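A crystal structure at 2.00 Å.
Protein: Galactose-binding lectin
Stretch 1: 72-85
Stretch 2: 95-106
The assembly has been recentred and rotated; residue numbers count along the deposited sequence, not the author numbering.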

ATOM      1  N   ILE A  72      -0.491   8.257  -3.430  1.00 23.15           N
ATOM      2  CA  ILE A  72      -0.189   9.141  -4.546  1.00 23.20           C
ATOM      3  C   ILE A  72       1.314   9.344  -4.636  1.00 23.25           C
ATOM      4  O   ILE A  72       2.023   9.309  -3.627  1.00 21.46           O
ATOM      5  CB  ILE A  72      -0.926  10.488  -4.377  1.00 22.09           C
ATOM      6  CG1 ILE A  72      -0.723  11.378  -5.597  1.00 24.51           C
ATOM      7  CG2 ILE A  72      -0.458  11.211  -3.111  1.00 20.51           C
ATOM      8  CD1 ILE A  72      -1.726  12.503  -5.665  1.00 26.60           C
ATOM      9  N   ALA A  73       1.799   9.559  -5.860  1.00 24.65           N
ATOM     10  CA  ALA A  73       3.221   9.760  -6.087  1.00 23.17           C
ATOM     11  C   ALA A  73       3.440  10.663  -7.290  1.00 21.94           C
ATOM     12  O   ALA A  73       2.727  10.566  -8.292  1.00 23.10           O
ATOM     13  CB  ALA A  73       3.953   8.431  -6.319  1.00 21.99           C
ATOM     14  N   ARG A  74       4.436  11.534  -7.184  1.00 21.90           N
ATOM     15  CA  ARG A  74       4.918  12.235  -8.360  1.00 21.47           C
ATOM     16  C   ARG A  74       5.659  11.259  -9.264  1.00 22.91           C
ATOM     17  O   ARG A  74       6.248  10.276  -8.804  1.00 25.91           O
ATOM     18  CB  ARG A  74       5.841  13.384  -7.969  1.00 21.72           C
ATOM     19  CG  ARG A  74       6.191  14.289  -9.144  1.00 22.35           C
ATOM     20  CD  ARG A  74       7.275  15.274  -8.779  1.00 24.71           C
ATOM     21  NE  ARG A  74       7.360  16.355  -9.754  1.00 28.28           N
ATOM     22  CZ  ARG A  74       8.195  17.384  -9.659  1.00 31.13           C
ATOM     23  NH1 ARG A  74       9.026  17.475  -8.628  1.00 31.65           N
ATOM     24  NH2 ARG A  74       8.201  18.318 -10.600  1.00 33.25           N
ATOM     25  N   ILE A  75       5.616  11.525 -10.568  1.00 23.34           N
ATOM     26  CA  ILE A  75       6.424  10.791 -11.529  1.00 25.87           C
ATOM     27  C   ILE A  75       7.233  11.786 -12.346  1.00 26.41           C
ATOM     28  O   ILE A  75       6.920  12.977 -12.410  1.00 27.86           O
ATOM     29  CB  ILE A  75       5.578   9.890 -12.451  1.00 27.57           C
ATOM     30  CG1 ILE A  75       4.531  10.711 -13.206  1.00 30.06           C
ATOM     31  CG2 ILE A  75       4.918   8.791 -11.631  1.00 26.15           C
ATOM     32  CD1 ILE A  75       4.001  10.023 -14.455  1.00 33.68           C
ATOM     33  N   ILE A  76       8.303  11.275 -12.958  1.00 27.09           N
ATOM     34  CA  ILE A  76       9.169  12.052 -13.841  1.00 26.35           C
ATOM     35  C   ILE A  76       9.980  13.049 -13.022  1.00 27.67           C
ATOM     36  O   ILE A  76      11.215  13.047 -13.074  1.00 27.78           O
ATOM     37  CB  ILE A  76       8.350  12.754 -14.941  1.00 26.06           C
ATOM     38  CG1 ILE A  76       7.553  11.710 -15.731  1.00 26.43           C
ATOM     39  CG2 ILE A  76       9.267  13.543 -15.853  1.00 27.43           C
ATOM     40  CD1 ILE A  76       6.624  12.282 -16.778  1.00 28.72           C
ATOM     41  N   GLY A  77       9.297  13.908 -12.268  1.00 28.27           N
ATOM     42  CA  GLY A  77       9.972  14.821 -11.367  1.00 29.90           C
ATOM     43  C   GLY A  77      10.521  16.076 -12.002  1.00 31.54           C
ATOM     44  O   GLY A  77      11.382  16.735 -11.407  1.00 32.83           O
ATOM     45  N   LYS A  78      10.048  16.445 -13.182  1.00 32.51           N
ATOM     46  CA  LYS A  78      10.586  17.588 -13.897  1.00 35.62           C
ATOM     47  C   LYS A  78       9.562  18.709 -13.971  1.00 34.39           C
ATOM     48  O   LYS A  78       8.350  18.474 -14.005  1.00 33.53           O
ATOM     49  CB  LYS A  78      11.034  17.186 -15.305  1.00 43.33           C
ATOM     50  CG  LYS A  78      12.458  16.631 -15.343  1.00 51.43           C
ATOM     51  CD  LYS A  78      13.011  16.514 -16.759  1.00 62.13           C
ATOM     52  CE  LYS A  78      12.862  17.812 -17.545  1.00 71.76           C
ATOM     53  NZ  LYS A  78      14.108  18.207 -18.255  1.00 78.17           N
ATOM     54  N   TYR A  79      10.071  19.934 -13.997  1.00 34.91           N
ATOM     55  CA  TYR A  79       9.249  21.144 -14.129  1.00 34.99           C
ATOM     56  C   TYR A  79       8.360  21.238 -12.885  1.00 31.34           C
ATOM     57  O   TYR A  79       8.841  21.001 -11.767  1.00 30.18           O
ATOM     58  CB  TYR A  79       8.527  21.105 -15.460  1.00 36.45           C
ATOM     59  CG  TYR A  79       9.473  21.054 -16.644  1.00 39.65           C
ATOM     60  CD1 TYR A  79       9.259  20.174 -17.698  1.00 40.58           C
ATOM     61  CD2 TYR A  79      10.586  21.884 -16.703  1.00 43.83           C
ATOM     62  CE1 TYR A  79      10.127  20.127 -18.777  1.00 45.94           C
ATOM     63  CE2 TYR A  79      11.456  21.845 -17.777  1.00 48.98           C
ATOM     64  CZ  TYR A  79      11.222  20.965 -18.811  1.00 50.70           C
ATOM     65  OH  TYR A  79      12.087  20.926 -19.879  1.00 55.49           O
ATOM     66  N   GLU A  80       7.080  21.568 -13.028  1.00 30.52           N
ATOM     67  CA  GLU A  80       6.272  21.950 -11.880  1.00 32.03           C
ATOM     68  C   GLU A  80       5.874  20.739 -11.046  1.00 28.29           C
ATOM     69  O   GLU A  80       5.505  19.687 -11.577  1.00 25.56           O
ATOM     70  CB  GLU A  80       5.023  22.705 -12.334  1.00 41.17           C
ATOM     71  CG  GLU A  80       5.274  24.191 -12.549  1.00 59.26           C
ATOM     72  CD  GLU A  80       4.026  25.029 -12.388  1.00 79.03           C
ATOM     73  OE1 GLU A  80       3.624  25.688 -13.370  1.00 89.47           O
ATOM     74  OE2 GLU A  80       3.448  25.033 -11.281  1.00 84.90           O
ATOM     75  N   ALA A  81       5.958  20.897  -9.728  1.00 28.67           N
ATOM     76  CA  ALA A  81       5.540  19.840  -8.818  1.00 28.80           C
ATOM     77  C   ALA A  81       4.021  19.867  -8.652  1.00 27.19           C
ATOM     78  O   ALA A  81       3.434  20.942  -8.508  1.00 29.49           O
ATOM     79  CB  ALA A  81       6.213  20.011  -7.457  1.00 30.78           C
ATOM     80  N   PRO A  82       3.355  18.712  -8.673  1.00 26.18           N
ATOM     81  CA  PRO A  82       1.909  18.708  -8.414  1.00 26.42           C
ATOM     82  C   PRO A  82       1.601  19.174  -6.997  1.00 27.00           C
ATOM     83  O   PRO A  82       2.435  19.094  -6.093  1.00 27.89           O
ATOM     84  CB  PRO A  82       1.508  17.240  -8.618  1.00 25.55           C
ATOM     85  CG  PRO A  82       2.639  16.619  -9.394  1.00 25.18           C
ATOM     86  CD  PRO A  82       3.866  17.358  -8.963  1.00 24.47           C
ATOM     87  N   LYS A  83       0.378  19.676  -6.811  1.00 26.98           N
ATOM     88  CA  LYS A  83      -0.139  20.040  -5.491  1.00 27.82           C
ATOM     89  C   LYS A  83      -1.584  19.573  -5.407  1.00 25.23           C
ATOM     90  O   LYS A  83      -2.434  20.060  -6.158  1.00 25.33           O
ATOM     91  CB  LYS A  83      -0.058  21.547  -5.244  1.00 36.52           C
ATOM     92  CG  LYS A  83       1.350  22.106  -5.169  1.00 45.36           C
ATOM     93  CD  LYS A  83       1.330  23.544  -4.657  1.00 57.97           C
ATOM     94  CE  LYS A  83       2.716  24.164  -4.650  1.00 68.40           C
ATOM     95  NZ  LYS A  83       2.654  25.652  -4.742  1.00 78.53           N
ATOM     96  N   VAL A  84      -1.871  18.649  -4.493  1.00 24.04           N
ATOM     97  CA  VAL A  84      -3.143  17.934  -4.482  1.00 24.28           C
ATOM     98  C   VAL A  84      -3.737  17.965  -3.083  1.00 23.94           C
ATOM     99  O   VAL A  84      -3.029  17.763  -2.091  1.00 25.91           O
ATOM    100  CB  VAL A  84      -2.957  16.481  -4.969  1.00 23.99           C
ATOM    101  CG1 VAL A  84      -4.302  15.787  -5.114  1.00 25.31           C
ATOM    102  CG2 VAL A  84      -2.191  16.460  -6.295  1.00 24.87           C
ATOM    103  N   SER A  85      -5.046  18.217  -3.004  1.00 23.43           N
ATOM    104  CA  SER A  85      -5.779  18.214  -1.743  1.00 23.19           C
ATOM    105  C   SER A  85      -7.031  17.358  -1.898  1.00 24.67           C
ATOM    106  O   SER A  85      -7.321  16.830  -2.977  1.00 24.52           O
ATOM    107  CB  SER A  85      -6.147  19.638  -1.301  1.00 24.05           C
ATOM    108  OG  SER A  85      -7.046  20.254  -2.209  1.00 24.83           O
TER
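Stretch 2 95-106: APLELKQANEWV

Stretch 2 runs antiparallel to stretch 1 and is mostly extended, pairing at both ends, while stretch 1 loops out between them. At one end Val84 and Leu97 form a hydrogen-bonded pair, Leu97 N to Val84 O at 2.8 Å and Val84 N to Leu97 O at 3.0 Å; Leu99 N then reaches Pro82 O at 3.0 Å. At the other, Ile72 and Val106 pair through Val106 N to Ile72 O at 2.9 Å and Ile72 N to Val106 O at 3.0 Å. In between, a type II turn from Gln101 to Glu104 puts Asn103 at positive phi (64°), and Asn103 N closes on Arg74 O at 2.6 Å. A water binds inside this irregular stretch, accepting from Arg74 N and donating to the carbonyls of Gln101 and Glu104.

Leu99 is the residue with the most area covered, 128 Å². Its CB points toward stretch 1, and an m,t rotamer carries CD1 to 3.6 Å from Ile72 CG1, 3.9 Å from Pro82 CB and 4.3 Å from Val84 CG2, so one methyl meets residues from both strands of stretch 1. Ile72, t at chi1 and chi2, meets Leu99 with both branches, its CG2 lying 4.0 Å from Leu99 CD2 and also 3.9 Å from Val106 CG2.

Arg74 is t through chi3, an extended arm lying across the backbone of stretch 2 near Lys100. That reach brings NH1 to Lys100 O at 3.1 Å, with the carbonyl at the edge of the guanidinium; NH2 makes a weak bond back to Tyr79 O at 3.0 Å. The arginine thus ties the loop of its own stretch to the facing backbone.

Ala73 CB sits over the face of the Trp105 six-membered ring, 3.5 Å from its centroid; Trp105, with chi1 m and chi2 93°, brings the ring back to stretch 1 although its CB points sideways. Ala81 CB lies 3.3 Å from Leu99 O, a buried carbonyl with no hydrogen-bond partner in the model.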

ATOM      1  N   ALA A  95      -4.910  20.001   3.588  1.00 27.77           N
ATOM      2  CA  ALA A  95      -4.038  21.002   3.001  1.00 28.10           C
ATOM      3  C   ALA A  95      -3.573  20.530   1.625  1.00 27.92           C
ATOM      4  O   ALA A  95      -3.564  19.331   1.342  1.00 27.59           O
ATOM      5  CB  ALA A  95      -2.835  21.253   3.904  1.00 29.51           C
ATOM      6  N   PRO A  96      -3.196  21.457   0.739  1.00 26.91           N
ATOM      7  CA  PRO A  96      -2.580  21.041  -0.535  1.00 26.97           C
ATOM      8  C   PRO A  96      -1.212  20.425  -0.292  1.00 28.96           C
ATOM      9  O   PRO A  96      -0.312  21.072   0.249  1.00 33.03           O
ATOM     10  CB  PRO A  96      -2.482  22.347  -1.336  1.00 26.42           C
ATOM     11  CG  PRO A  96      -3.409  23.300  -0.670  1.00 26.86           C
ATOM     12  CD  PRO A  96      -3.470  22.904   0.775  1.00 28.02           C
ATOM     13  N   LEU A  97      -1.054  19.171  -0.699  1.00 27.69           N
ATOM     14  CA  LEU A  97       0.188  18.432  -0.514  1.00 28.28           C
ATOM     15  C   LEU A  97       1.012  18.521  -1.792  1.00 27.67           C
ATOM     16  O   LEU A  97       0.553  18.104  -2.861  1.00 26.63           O
ATOM     17  CB  LEU A  97      -0.104  16.974  -0.161  1.00 28.79           C
ATOM     18  CG  LEU A  97       1.095  16.060   0.109  1.00 30.27           C
ATOM     19  CD1 LEU A  97       1.843  16.493   1.366  1.00 33.00           C
ATOM     20  CD2 LEU A  97       0.636  14.609   0.232  1.00 29.68           C
ATOM     21  N   GLU A  98       2.224  19.064  -1.682  1.00 29.14           N
ATOM     22  CA  GLU A  98       3.124  19.148  -2.823  1.00 30.12           C
ATOM     23  C   GLU A  98       3.862  17.828  -2.996  1.00 31.40           C
ATOM     24  O   GLU A  98       4.502  17.335  -2.063  1.00 31.38           O
ATOM     25  CB  GLU A  98       4.123  20.290  -2.633  1.00 32.50           C
ATOM     26  CG  GLU A  98       4.959  20.586  -3.864  1.00 32.60           C
ATOM     27  CD  GLU A  98       5.910  21.743  -3.652  1.00 38.02           C
ATOM     28  OE1 GLU A  98       5.695  22.526  -2.700  1.00 41.20           O
ATOM     29  OE2 GLU A  98       6.874  21.871  -4.434  1.00 40.11           O
ATOM     30  N   LEU A  99       3.767  17.254  -4.192  1.00 32.19           N
ATOM     31  CA  LEU A  99       4.452  16.008  -4.517  1.00 33.20           C
ATOM     32  C   LEU A  99       5.816  16.334  -5.103  1.00 35.52           C
ATOM     33  O   LEU A  99       5.909  17.077  -6.090  1.00 38.87           O
ATOM     34  CB  LEU A  99       3.627  15.186  -5.500  1.00 29.93           C
ATOM     35  CG  LEU A  99       2.175  14.928  -5.096  1.00 27.87           C
ATOM     36  CD1 LEU A  99       1.452  14.160  -6.192  1.00 28.36           C
ATOM     37  CD2 LEU A  99       2.105  14.182  -3.772  1.00 25.54           C
ATOM     38  N   LYS A 100       6.882  15.790  -4.524  1.00 33.99           N
ATOM     39  CA  LYS A 100       8.225  16.219  -4.900  1.00 33.58           C
ATOM     40  C   LYS A 100       9.087  15.082  -5.459  1.00 31.12           C
ATOM     41  O   LYS A 100       9.451  15.153  -6.620  1.00 31.37           O
ATOM     42  CB  LYS A 100       8.871  16.941  -3.718  1.00 40.07           C
ATOM     43  CG  LYS A 100       7.938  17.926  -3.023  1.00 46.75           C
ATOM     44  CD  LYS A 100       8.430  18.287  -1.632  1.00 57.54           C
ATOM     45  CE  LYS A 100       8.892  19.736  -1.561  1.00 66.28           C
ATOM     46  NZ  LYS A 100       8.754  20.285  -0.184  1.00 72.21           N
ATOM     47  N   GLN A 101       9.376  14.039  -4.694  1.00 30.47           N
ATOM     48  CA  GLN A 101      10.282  13.005  -5.215  1.00 33.04           C
ATOM     49  C   GLN A 101       9.534  12.033  -6.123  1.00 27.78           C
ATOM     50  O   GLN A 101       8.496  11.486  -5.739  1.00 25.66           O
ATOM     51  CB  GLN A 101      10.938  12.249  -4.060  1.00 45.88           C
ATOM     52  CG  GLN A 101      11.991  11.247  -4.500  1.00 62.83           C
ATOM     53  CD  GLN A 101      13.072  11.032  -3.459  1.00 83.20           C
ATOM     54  OE1 GLN A 101      13.269   9.919  -2.974  1.00 90.50           O
ATOM     55  NE2 GLN A 101      13.785  12.101  -3.113  1.00 91.55           N
ATOM     56  N   ALA A 102      10.060  11.821  -7.329  1.00 27.38           N
ATOM     57  CA  ALA A 102       9.415  10.918  -8.272  1.00 28.17           C
ATOM     58  C   ALA A 102       9.372   9.505  -7.702  1.00 27.83           C
ATOM     59  O   ALA A 102      10.365   9.009  -7.162  1.00 29.36           O
ATOM     60  CB  ALA A 102      10.156  10.930  -9.609  1.00 30.87           C
ATOM     61  N   ASN A 103       8.205   8.871  -7.803  1.00 29.11           N
ATOM     62  CA  ASN A 103       7.998   7.476  -7.416  1.00 31.77           C
ATOM     63  C   ASN A 103       8.205   7.232  -5.926  1.00 33.29           C
ATOM     64  O   ASN A 103       8.466   6.097  -5.512  1.00 36.20           O
ATOM     65  CB  ASN A 103       8.897   6.556  -8.245  1.00 35.54           C
ATOM     66  CG  ASN A 103       8.705   6.765  -9.731  1.00 33.74           C
ATOM     67  OD1 ASN A 103       7.617   6.540 -10.262  1.00 29.72           O
ATOM     68  ND2 ASN A 103       9.750   7.224 -10.407  1.00 35.59           N
ATOM     69  N   GLU A 104       8.082   8.269  -5.104  1.00 31.09           N
ATOM     70  CA  GLU A 104       7.951   8.114  -3.660  1.00 32.25           C
ATOM     71  C   GLU A 104       6.461   8.155  -3.346  1.00 26.71           C
ATOM     72  O   GLU A 104       5.813   9.196  -3.505  1.00 24.39           O
ATOM     73  CB  GLU A 104       8.706   9.200  -2.900  1.00 37.96           C
ATOM     74  CG  GLU A 104       8.342   9.258  -1.422  1.00 44.58           C
ATOM     75  CD  GLU A 104       9.285  10.121  -0.608  1.00 49.95           C
ATOM     76  OE1 GLU A 104      10.073  10.883  -1.207  1.00 51.06           O
ATOM     77  OE2 GLU A 104       9.236  10.032   0.638  1.00 52.14           O
ATOM     78  N   TRP A 105       5.911   7.026  -2.922  1.00 27.90           N
ATOM     79  CA  TRP A 105       4.484   6.925  -2.659  1.00 27.30           C
ATOM     80  C   TRP A 105       4.200   7.415  -1.245  1.00 29.42           C
ATOM     81  O   TRP A 105       4.796   6.928  -0.278  1.00 30.37           O
ATOM     82  CB  TRP A 105       4.002   5.493  -2.873  1.00 27.75           C
ATOM     83  CG  TRP A 105       3.967   5.139  -4.342  1.00 26.60           C
ATOM     84  CD1 TRP A 105       4.959   4.542  -5.070  1.00 27.59           C
ATOM     85  CD2 TRP A 105       2.892   5.382  -5.258  1.00 24.34           C
ATOM     86  NE1 TRP A 105       4.566   4.395  -6.379  1.00 26.30           N
ATOM     87  CE2 TRP A 105       3.302   4.904  -6.521  1.00 24.42           C
ATOM     88  CE3 TRP A 105       1.626   5.963  -5.135  1.00 23.04           C
ATOM     89  CZ2 TRP A 105       2.488   4.981  -7.648  1.00 23.73           C
ATOM     90  CZ3 TRP A 105       0.818   6.040  -6.258  1.00 22.82           C
ATOM     91  CH2 TRP A 105       1.253   5.550  -7.498  1.00 23.01           C
ATOM     92  N   VAL A 106       3.308   8.397  -1.136  1.00 30.14           N
ATOM     93  CA  VAL A 106       2.930   8.992   0.134  1.00 31.52           C
ATOM     94  C   VAL A 106       1.415   8.915   0.254  1.00 27.81           C
ATOM     95  O   VAL A 106       0.707   8.605  -0.704  1.00 26.07           O
ATOM     96  CB  VAL A 106       3.411  10.452   0.267  1.00 32.43           C
ATOM     97  CG1 VAL A 106       4.917  10.539   0.080  1.00 36.08           C
ATOM     98  CG2 VAL A 106       2.689  11.344  -0.734  1.00 29.05           C
TER
HETATM   99  O   HOH W   1       5.939  11.440  -4.664  1.00 22.80           O